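Local coordinates for uncharacterized protein (Parabacteroides merdae, PDB 4MXN), which is not functionally characterised, but probably acts on polysaccharides as a glycosyl hydrolase of family 28, with a right-handed parallel beta-helix fold, at residues E157-T165 with Y176-V187; I201-C212 with A224-C235. One frame throughout, in Å; residues are numbered along the deposited sequence.

Contact 1: residues E157-T165 with Y176-V187; sequences EDVKIEQVT and YKDCHNVTVDKV
The side-chain amide of N181 reaches across to D158 and gives a short bond, ND2 to OD1 at 2.7 Å. The donor meets this oxygen on its anti side, about 30° out of the carboxylate plane, while the carboxylate and amide planes stand nearly perpendicular, 81° apart. A chi1 of -172° sets CG of N181 opposite the backbone N and carries the amide across to D158. At the same corner D158 N donates to H180 O, and from there a parallel ladder runs along strands 159-162 and 182-185: V159 N, I161 N and Q163 N donate to the carbonyls of N181, T183 and D185, and V159 O and I161 O receive T183 N and D185 N. The bond from I161 N to T183 O, 2.9 Å, is almost straight.

Two waters cover the side of the ladder that carries K160, T183 and D185. One donates to V159 O and N181 O; the other donates to I161 O and to D185 OD1, 2.7 Å away, and accepts from T183 OG1. The carbonyls of V159 and I161 thus each serve a strand amide and a water.

The opposite face is apolar. V159 and V182 lie side by side, CB of V159 3.9 Å from CG2 of V182, and CG2 of I161 meets CG2 of V187 at the same distance. CG1 of I161 packs near the ring plane of Y176, 3.6 Å from its OH, a hydroxyl that is hydrogen-bonded to E174. These residues fill the interior of the beta-helix. Strand 111-114 pairs with the other edge of 159-162, strand 205-210 continues the stack beyond 182-185, and I151 and M153 of strand 151-154 also pack against I161.

Contact 2: residues I201-C212 with A224-C235; sequences ISGCDGVKMTDC and AGTSRNLIFTNC
Side-chain hydroxyls, not carbonyls, receive the backbone N-H groups where the chain turns at G203 and C204. T226 OG1 accepts from G203 N at 2.8 Å, and S227 OG accepts from C204 N at 2.9 Å; a water links the same serine hydroxyl to I201 O and T226 N. Beyond the turn, D205 holds two partners. Its OD1 receives N229 ND2 nearly along the C-O axis, 3.0 Å away and in the plane of that amide, whereas OD2 makes a weakly directed salt bridge with NH2 of the poorly ordered R228.

Strands 205-210 and 230-233 then run parallel, as successive coils of the right-handed parallel beta-helix do, and equivalent residues stack in register. V207 CB touches L230 CD2 at 3.6 Å. In the modelled conformer of M209, a selenomethionine, the selenium approaches F232 obliquely, 5.2 Å from the ring centroid, in a Met-aromatic contact; the chain runs out nearly extended to the selenium, which lies 4.1 Å from F232 CE2, and bends only beyond it. C235 SG lies against M209 CG.

On the other face K208 and I231 lie alongside each other, as do T210 and T233, whose hydroxyls share a water. At the far turn N234 ND2 donates to the anti lone pair of D211 OD1 at 2.8 Å, with the carboxylate and amide planes 76° apart.

How the contacts relate
Contacts 1 and 2 follow each other along the chain, contact 1 joining one pair of successive coils of the beta-helix and contact 2 the next pair, their centres about 10 Å apart. Strand 182-190, which contact 1 reaches, is the direct neighbour of strand 205-210 in contact 2, and strands 174-177 and 199-202 are likewise adjacent in a second parallel sheet. Probable hydrogen bonds, from V182 N to G206 O and from D205 N to C179 O, join the two contacts. Contact 2 lies nearer the C-terminal end of the coil stack, and the pairing of strands 182-190 and 205-210 continues the ladder between them.

Contact 1: residues E157-T165 with Y176-V187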
loop_
_atom_site.group_PDB
_atom_site.type_symbol
_atom_site.label_atom_id
_atom_site.label_comp_id
_atom_site.label_asym_id
_atom_site.label_seq_id
_atom_site.Cartn_x
_atom_site.Cartn_y
_atom_site.Cartn_z
ATOM N N GLU A 157 -13.726 6.383 2.228
ATOM C CA GLU A 157 -13.993 7.566 3.051
ATOM C C GLU A 157 -13.334 7.404 4.417
ATOM O O GLU A 157 -13.417 6.317 4.977
ATOM C CB GLU A 157 -15.519 7.755 3.207
ATOM C CG GLU A 157 -16.218 8.220 1.943
ATOM C CD GLU A 157 -17.667 8.645 2.078
ATOM O OE1 GLU A 157 -18.187 8.708 3.217
ATOM O OE2 GLU A 157 -18.278 8.936 1.026
ATOM N N ASP A 158 -12.694 8.467 4.961
ATOM C CA ASP A 158 -12.032 8.469 6.280
ATOM C C ASP A 158 -10.891 7.429 6.276
ATOM O O ASP A 158 -11.016 6.325 6.816
ATOM C CB ASP A 158 -13.046 8.247 7.439
ATOM C CG ASP A 158 -14.245 9.192 7.425
ATOM O OD1 ASP A 158 -14.073 10.369 7.039
ATOM O OD2 ASP A 158 -15.353 8.754 7.801
ATOM N N VAL A 159 -9.802 7.778 5.584
ATOM C CA VAL A 159 -8.623 6.923 5.411
ATOM C C VAL A 159 -7.456 7.527 6.191
ATOM O O VAL A 159 -7.113 8.687 5.968
ATOM C CB VAL A 159 -8.285 6.774 3.905
ATOM C CG1 VAL A 159 -7.003 5.962 3.698
ATOM C CG2 VAL A 159 -9.454 6.168 3.132
ATOM N N LYS A 160 -6.825 6.730 7.067
ATOM C CA LYS A 160 -5.719 7.213 7.875
ATOM C C LYS A 160 -4.461 6.381 7.608
ATOM O O LYS A 160 -4.370 5.228 8.011
ATOM C CB LYS A 160 -6.101 7.194 9.364
ATOM C CG LYS A 160 -5.053 7.807 10.296
ATOM C CD LYS A 160 -5.464 7.631 11.749
ATOM C CE LYS A 160 -4.316 7.897 12.681
ATOM N NZ LYS A 160 -4.711 7.733 14.106
ATOM N N ILE A 161 -3.491 6.985 6.922
ATOM C CA ILE A 161 -2.208 6.344 6.615
ATOM C C ILE A 161 -1.151 7.072 7.418
ATOM O O ILE A 161 -1.086 8.295 7.342
ATOM C CB ILE A 161 -1.867 6.336 5.085
ATOM C CG1 ILE A 161 -3.037 5.840 4.187
ATOM C CG2 ILE A 161 -0.534 5.577 4.787
ATOM C CD1 ILE A 161 -3.508 4.381 4.356
ATOM N N GLU A 162 -0.328 6.346 8.189
ATOM C CA GLU A 162 0.734 7.001 8.960
ATOM C C GLU A 162 1.936 6.100 9.229
ATOM O O GLU A 162 1.817 4.871 9.210
ATOM C CB GLU A 162 0.187 7.536 10.308
ATOM C CG GLU A 162 -0.349 6.479 11.272
ATOM C CD GLU A 162 -0.680 6.976 12.669
ATOM O OE1 GLU A 162 -0.561 8.197 12.933
ATOM O OE2 GLU A 162 -1.063 6.130 13.505
ATOM N N GLN A 163 3.097 6.740 9.482
ATOM C CA GLN A 163 4.377 6.224 9.997
ATOM C C GLN A 163 5.099 5.189 9.146
ATOM O O GLN A 163 6.317 5.049 9.296
ATOM C CB GLN A 163 4.172 5.569 11.384
ATOM C CG GLN A 163 3.476 6.427 12.440
ATOM C CD GLN A 163 3.125 5.564 13.624
ATOM O OE1 GLN A 163 2.257 4.674 13.547
ATOM N NE2 GLN A 163 3.812 5.786 14.738
ATOM N N VAL A 164 4.361 4.398 8.347
ATOM C CA VAL A 164 4.948 3.290 7.577
ATOM C C VAL A 164 6.031 3.747 6.575
ATOM O O VAL A 164 6.022 4.879 6.104
ATOM C CB VAL A 164 3.878 2.424 6.842
ATOM C CG1 VAL A 164 3.034 1.628 7.828
ATOM C CG2 VAL A 164 2.989 3.268 5.913
ATOM N N THR A 165 6.961 2.843 6.284
ATOM C CA THR A 165 7.972 3.028 5.253
ATOM C C THR A 165 7.478 2.207 4.067
ATOM O O THR A 165 7.243 1.009 4.203
ATOM C CB THR A 165 9.386 2.668 5.753
ATOM O OG1 THR A 165 9.823 3.680 6.683
ATOM C CG2 THR A 165 10.393 2.571 4.607
ATOM N N TYR A 176 -4.510 7.027 -4.644
ATOM C CA TYR A 176 -5.747 7.509 -4.017
ATOM C C TYR A 176 -6.648 7.963 -5.136
ATOM O O TYR A 176 -6.296 8.879 -5.895
ATOM C CB TYR A 176 -5.487 8.622 -2.970
ATOM C CG TYR A 176 -4.501 8.196 -1.905
ATOM C CD1 TYR A 176 -4.879 7.323 -0.885
ATOM C CD2 TYR A 176 -3.182 8.633 -1.936
ATOM C CE1 TYR A 176 -3.958 6.884 0.068
ATOM C CE2 TYR A 176 -2.253 8.204 -0.984
ATOM C CZ TYR A 176 -2.651 7.337 0.020
ATOM O OH TYR A 176 -1.741 6.899 0.948
ATOM N N LYS A 177 -7.761 7.244 -5.311
ATOM C CA LYS A 177 -8.707 7.510 -6.377
ATOM C C LYS A 177 -10.110 7.652 -5.814
ATOM O O LYS A 177 -10.582 6.732 -5.150
ATOM C CB LYS A 177 -8.656 6.375 -7.428
ATOM C CG LYS A 177 -9.583 6.609 -8.610
ATOM C CD LYS A 177 -9.419 5.564 -9.704
ATOM C CE LYS A 177 -10.449 5.740 -10.804
ATOM N NZ LYS A 177 -10.325 7.039 -11.520
ATOM N N ASP A 178 -10.775 8.807 -6.078
ATOM C CA ASP A 178 -12.163 9.120 -5.680
ATOM C C ASP A 178 -12.391 8.891 -4.180
ATOM O O ASP A 178 -13.433 8.382 -3.782
ATOM C CB ASP A 178 -13.172 8.287 -6.507
ATOM C CG ASP A 178 -13.015 8.398 -8.014
ATOM O OD1 ASP A 178 -12.642 9.494 -8.494
ATOM O OD2 ASP A 178 -13.291 7.399 -8.714
ATOM N N CYS A 179 -11.409 9.264 -3.356
ATOM C CA CYS A 179 -11.487 9.110 -1.909
ATOM C C CYS A 179 -11.893 10.427 -1.243
ATOM O O CYS A 179 -11.690 11.507 -1.803
ATOM C CB CYS A 179 -10.162 8.605 -1.344
ATOM S SG CYS A 179 -9.737 6.915 -1.814
ATOM N N HIS A 180 -12.472 10.321 -0.035
ATOM C CA HIS A 180 -12.891 11.456 0.787
ATOM C C HIS A 180 -12.204 11.372 2.136
ATOM O O HIS A 180 -12.210 10.304 2.737
ATOM C CB HIS A 180 -14.424 11.471 1.011
ATOM C CG HIS A 180 -15.255 11.804 -0.188
ATOM N ND1 HIS A 180 -15.765 10.812 -1.011
ATOM C CD2 HIS A 180 -15.736 12.998 -0.600
ATOM C CE1 HIS A 180 -16.507 11.438 -1.908
ATOM N NE2 HIS A 180 -16.497 12.755 -1.717
ATOM N N ASN A 181 -11.700 12.497 2.646
ATOM C CA ASN A 181 -11.099 12.620 3.979
ATOM C C ASN A 181 -9.956 11.622 4.179
ATOM O O ASN A 181 -10.066 10.669 4.957
ATOM C CB ASN A 181 -12.165 12.496 5.099
ATOM C CG ASN A 181 -11.635 12.804 6.488
ATOM O OD1 ASN A 181 -10.615 13.464 6.658
ATOM N ND2 ASN A 181 -12.298 12.303 7.515
ATOM N N VAL A 182 -8.881 11.827 3.429
ATOM C CA VAL A 182 -7.673 11.002 3.507
ATOM C C VAL A 182 -6.605 11.797 4.247
ATOM O O VAL A 182 -6.451 12.993 3.989
ATOM C CB VAL A 182 -7.175 10.567 2.096
ATOM C CG1 VAL A 182 -5.858 9.777 2.172
ATOM C CG2 VAL A 182 -8.241 9.770 1.354
ATOM N N THR A 183 -5.883 11.141 5.177
ATOM C CA THR A 183 -4.739 11.751 5.867
ATOM C C THR A 183 -3.558 10.817 5.682
ATOM O O THR A 183 -3.715 9.607 5.795
ATOM C CB THR A 183 -5.013 12.065 7.353
ATOM O OG1 THR A 183 -5.254 10.860 8.070
ATOM C CG2 THR A 183 -6.151 13.098 7.569
ATOM N N VAL A 184 -2.392 11.371 5.328
ATOM C CA VAL A 184 -1.124 10.625 5.145
ATOM C C VAL A 184 -0.087 11.364 5.979
ATOM O O VAL A 184 0.291 12.484 5.632
ATOM C CB VAL A 184 -0.709 10.472 3.653
ATOM C CG1 VAL A 184 0.495 9.554 3.515
ATOM C CG2 VAL A 184 -1.870 9.962 2.793
ATOM N N ASP A 185 0.315 10.783 7.112
ATOM C CA ASP A 185 1.192 11.449 8.070
ATOM C C ASP A 185 2.473 10.687 8.381
ATOM O O ASP A 185 2.400 9.515 8.713
ATOM C CB ASP A 185 0.423 11.666 9.392
ATOM C CG ASP A 185 -0.569 12.804 9.358
ATOM O OD1 ASP A 185 -1.713 12.577 8.937
ATOM O OD2 ASP A 185 -0.195 13.927 9.759
ATOM N N LYS A 186 3.643 11.361 8.335
ATOM C CA LYS A 186 4.963 10.782 8.701
ATOM C C LYS A 186 5.302 9.494 7.882
ATOM O O LYS A 186 5.961 8.578 8.383
ATOM C CB LYS A 186 5.027 10.496 10.229
ATOM C CG LYS A 186 4.684 11.714 11.101
ATOM C CD LYS A 186 4.315 11.317 12.535
ATOM C CE LYS A 186 3.728 12.473 13.312
ATOM N NZ LYS A 186 2.279 12.642 13.037
ATOM N N VAL A 187 4.860 9.447 6.622
ATOM C CA VAL A 187 5.125 8.276 5.777
ATOM C C VAL A 187 6.460 8.491 5.050
ATOM O O VAL A 187 6.794 9.607 4.686
ATOM C CB VAL A 187 3.950 7.955 4.798
ATOM C CG1 VAL A 187 4.312 6.839 3.804
ATOM C CG2 VAL A 187 2.685 7.571 5.565
HETATM O O HOH W 1 -8.504 10.649 7.522
HETATM O O HOH W 2 -2.657 10.050 8.855
#

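Contact 2: residues I201-C212 with A224-C235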
loop_
_atom_site.group_PDB
_atom_site.type_symbol
_atom_site.label_atom_id
_atom_site.label_comp_id
_atom_site.label_asym_id
_atom_site.label_seq_id
_atom_site.Cartn_x
_atom_site.Cartn_y
_atom_site.Cartn_z
ATOM N N ILE A 201 -2.851 10.659 -7.433
ATOM C CA ILE A 201 -4.092 11.184 -6.836
ATOM C C ILE A 201 -5.028 11.632 -7.965
ATOM O O ILE A 201 -4.605 12.346 -8.890
ATOM C CB ILE A 201 -3.850 12.331 -5.787
ATOM C CG1 ILE A 201 -2.929 11.880 -4.621
ATOM C CG2 ILE A 201 -5.177 12.874 -5.222
ATOM C CD1 ILE A 201 -2.418 13.003 -3.661
ATOM N N SER A 202 -6.293 11.213 -7.890
ATOM C CA SER A 202 -7.327 11.598 -8.856
ATOM C C SER A 202 -8.690 11.587 -8.181
ATOM O O SER A 202 -8.966 10.682 -7.387
ATOM C CB SER A 202 -7.324 10.688 -10.083
ATOM O OG SER A 202 -7.740 9.368 -9.782
ATOM N N GLY A 203 -9.505 12.592 -8.510
ATOM C CA GLY A 203 -10.869 12.778 -8.032
ATOM C C GLY A 203 -11.102 12.726 -6.530
ATOM O O GLY A 203 -12.207 12.387 -6.104
ATOM N N CYS A 204 -10.089 13.066 -5.720
ATOM C CA CYS A 204 -10.234 13.026 -4.266
ATOM C C CYS A 204 -10.828 14.326 -3.725
ATOM O O CYS A 204 -10.758 15.384 -4.365
ATOM C CB CYS A 204 -8.901 12.715 -3.594
ATOM S SG CYS A 204 -8.284 11.044 -3.893
ATOM N N ASP A 205 -11.419 14.245 -2.529
ATOM C CA ASP A 205 -11.951 15.417 -1.855
ATOM C C ASP A 205 -11.493 15.361 -0.404
ATOM O O ASP A 205 -12.041 14.605 0.398
ATOM C CB ASP A 205 -13.491 15.526 -1.983
ATOM C CG ASP A 205 -14.134 16.673 -1.210
ATOM O OD1 ASP A 205 -13.393 17.584 -0.746
ATOM O OD2 ASP A 205 -15.361 16.637 -1.019
ATOM N N GLY A 206 -10.508 16.188 -0.082
ATOM C CA GLY A 206 -9.961 16.277 1.267
ATOM C C GLY A 206 -8.832 15.281 1.437
ATOM O O GLY A 206 -9.065 14.106 1.746
ATOM N N VAL A 207 -7.609 15.718 1.126
ATOM C CA VAL A 207 -6.396 14.908 1.279
ATOM C C VAL A 207 -5.395 15.777 2.000
ATOM O O VAL A 207 -4.982 16.817 1.469
ATOM C CB VAL A 207 -5.832 14.291 -0.034
ATOM C CG1 VAL A 207 -4.574 13.457 0.241
ATOM C CG2 VAL A 207 -6.888 13.440 -0.748
ATOM N N LYS A 208 -5.038 15.375 3.233
ATOM C CA LYS A 208 -4.074 16.127 4.019
ATOM C C LYS A 208 -2.830 15.287 4.183
ATOM O O LYS A 208 -2.865 14.261 4.870
ATOM C CB LYS A 208 -4.648 16.569 5.382
ATOM C CG LYS A 208 -5.777 17.582 5.308
ATOM C CD LYS A 208 -5.981 18.213 6.682
ATOM C CE LYS A 208 -7.115 19.197 6.725
ATOM N NZ LYS A 208 -7.018 20.083 7.921
HETATM N N MSE A 209 -1.730 15.728 3.561
HETATM C CA MSE A 209 -0.450 15.026 3.631
HETATM C C MSE A 209 0.529 15.874 4.440
HETATM O O MSE A 209 0.770 17.029 4.079
HETATM C CB MSE A 209 0.085 14.721 2.222
HETATM C CG MSE A 209 1.140 13.635 2.222
HETATM SE SE MSE A 209 1.530 12.854 0.486
HETATM C CE MSE A 209 -0.149 11.946 0.136
ATOM N N THR A 210 1.056 15.311 5.558
ATOM C CA THR A 210 1.949 16.028 6.473
ATOM C C THR A 210 3.181 15.207 6.853
ATOM O O THR A 210 3.067 14.016 7.148
ATOM C CB THR A 210 1.148 16.403 7.737
ATOM O OG1 THR A 210 -0.091 16.977 7.334
ATOM C CG2 THR A 210 1.885 17.387 8.663
ATOM N N ASP A 211 4.358 15.864 6.865
ATOM C CA ASP A 211 5.650 15.285 7.281
ATOM C C ASP A 211 5.998 14.020 6.496
ATOM O O ASP A 211 6.496 13.035 7.056
ATOM C CB ASP A 211 5.659 14.987 8.801
ATOM C CG ASP A 211 5.462 16.221 9.648
ATOM O OD1 ASP A 211 6.039 17.265 9.310
ATOM O OD2 ASP A 211 4.681 16.156 10.605
ATOM N N CYS A 212 5.750 14.048 5.198
ATOM C CA CYS A 212 6.082 12.893 4.372
ATOM C C CYS A 212 7.417 13.099 3.689
ATOM O O CYS A 212 7.748 14.219 3.290
ATOM C CB CYS A 212 4.955 12.604 3.388
ATOM S SG CYS A 212 3.440 12.057 4.209
ATOM N N ALA A 224 -4.147 13.813 -11.584
ATOM C CA ALA A 224 -5.051 13.957 -12.738
ATOM C C ALA A 224 -5.635 15.371 -12.792
ATOM O O ALA A 224 -6.292 15.737 -13.774
ATOM C CB ALA A 224 -6.166 12.934 -12.660
ATOM N N GLY A 225 -5.375 16.149 -11.743
ATOM C CA GLY A 225 -5.853 17.512 -11.567
ATOM C C GLY A 225 -7.354 17.596 -11.353
ATOM O O GLY A 225 -7.964 18.618 -11.665
ATOM N N THR A 226 -7.962 16.530 -10.809
ATOM C CA THR A 226 -9.412 16.460 -10.583
ATOM C C THR A 226 -9.757 16.384 -9.075
ATOM O O THR A 226 -10.909 16.096 -8.729
ATOM C CB THR A 226 -10.013 15.264 -11.347
ATOM O OG1 THR A 226 -9.371 14.055 -10.927
ATOM C CG2 THR A 226 -9.908 15.411 -12.863
ATOM N N SER A 227 -8.779 16.686 -8.190
ATOM C CA SER A 227 -8.989 16.633 -6.745
ATOM C C SER A 227 -9.147 18.027 -6.128
ATOM O O SER A 227 -8.759 19.030 -6.734
ATOM C CB SER A 227 -7.849 15.892 -6.057
ATOM O OG SER A 227 -7.757 14.549 -6.501
ATOM N N ARG A 228 -9.739 18.091 -4.930
ATOM C CA ARG A 228 -9.946 19.360 -4.225
ATOM C C ARG A 228 -9.629 19.189 -2.746
ATOM O O ARG A 228 -9.562 18.053 -2.267
ATOM C CB ARG A 228 -11.371 19.902 -4.438
ATOM C CG ARG A 228 -12.482 19.050 -3.855
ATOM C CD ARG A 228 -13.824 19.574 -4.301
ATOM N NE ARG A 228 -14.884 19.156 -3.387
ATOM C CZ ARG A 228 -16.133 18.895 -3.754
ATOM N NH1 ARG A 228 -16.492 18.986 -5.029
ATOM N NH2 ARG A 228 -17.033 18.533 -2.851
ATOM N N ASN A 229 -9.441 20.321 -2.033
ATOM C CA ASN A 229 -9.098 20.350 -0.606
ATOM C C ASN A 229 -7.839 19.484 -0.327
ATOM O O ASN A 229 -7.833 18.627 0.556
ATOM C CB ASN A 229 -10.300 19.943 0.268
ATOM C CG ASN A 229 -11.448 20.920 0.145
ATOM O OD1 ASN A 229 -11.301 22.112 0.430
ATOM N ND2 ASN A 229 -12.608 20.453 -0.310
ATOM N N LEU A 230 -6.782 19.717 -1.113
ATOM C CA LEU A 230 -5.483 19.064 -0.960
ATOM C C LEU A 230 -4.575 19.966 -0.139
ATOM O O LEU A 230 -4.427 21.146 -0.483
ATOM C CB LEU A 230 -4.820 18.755 -2.319
ATOM C CG LEU A 230 -5.581 17.943 -3.359
ATOM C CD1 LEU A 230 -4.734 17.760 -4.586
ATOM C CD2 LEU A 230 -5.967 16.562 -2.845
ATOM N N ILE A 231 -4.016 19.450 0.968
ATOM C CA ILE A 231 -3.124 20.233 1.829
ATOM C C ILE A 231 -1.851 19.429 2.080
ATOM O O ILE A 231 -1.892 18.370 2.716
ATOM C CB ILE A 231 -3.780 20.702 3.168
ATOM C CG1 ILE A 231 -5.086 21.517 2.924
ATOM C CG2 ILE A 231 -2.767 21.504 4.021
ATOM C CD1 ILE A 231 -5.971 21.756 4.147
ATOM N N PHE A 232 -0.729 19.952 1.598
ATOM C CA PHE A 232 0.595 19.357 1.766
ATOM C C PHE A 232 1.391 20.226 2.726
ATOM O O PHE A 232 1.591 21.411 2.446
ATOM C CB PHE A 232 1.315 19.225 0.409
ATOM C CG PHE A 232 0.642 18.309 -0.583
ATOM C CD1 PHE A 232 -0.370 18.779 -1.420
ATOM C CD2 PHE A 232 1.057 16.995 -0.725
ATOM C CE1 PHE A 232 -0.985 17.928 -2.348
ATOM C CE2 PHE A 232 0.449 16.148 -1.656
ATOM C CZ PHE A 232 -0.580 16.616 -2.448
ATOM N N THR A 233 1.801 19.657 3.880
ATOM C CA THR A 233 2.582 20.381 4.893
ATOM C C THR A 233 3.870 19.629 5.129
ATOM O O THR A 233 3.819 18.464 5.522
ATOM C CB THR A 233 1.784 20.533 6.203
ATOM O OG1 THR A 233 0.527 21.136 5.929
ATOM C CG2 THR A 233 2.544 21.310 7.284
ATOM N N ASN A 234 5.017 20.297 4.923
ATOM C CA ASN A 234 6.349 19.725 5.134
ATOM C C ASN A 234 6.500 18.321 4.449
ATOM O O ASN A 234 6.919 17.343 5.081
ATOM C CB ASN A 234 6.676 19.670 6.660
ATOM C CG ASN A 234 8.092 19.251 6.972
ATOM O OD1 ASN A 234 9.049 19.610 6.267
ATOM N ND2 ASN A 234 8.243 18.394 7.974
ATOM N N CYS A 235 6.123 18.236 3.162
ATOM C CA CYS A 235 6.307 17.024 2.352
ATOM C C CYS A 235 7.451 17.333 1.418
ATOM O O CYS A 235 7.351 18.285 0.642
ATOM C CB CYS A 235 5.028 16.645 1.616
ATOM S SG CYS A 235 3.671 16.171 2.709
HETATM O O HOH W 3 -6.196 15.025 -8.840
HETATM O O HOH W 4 -1.025 18.974 5.877
#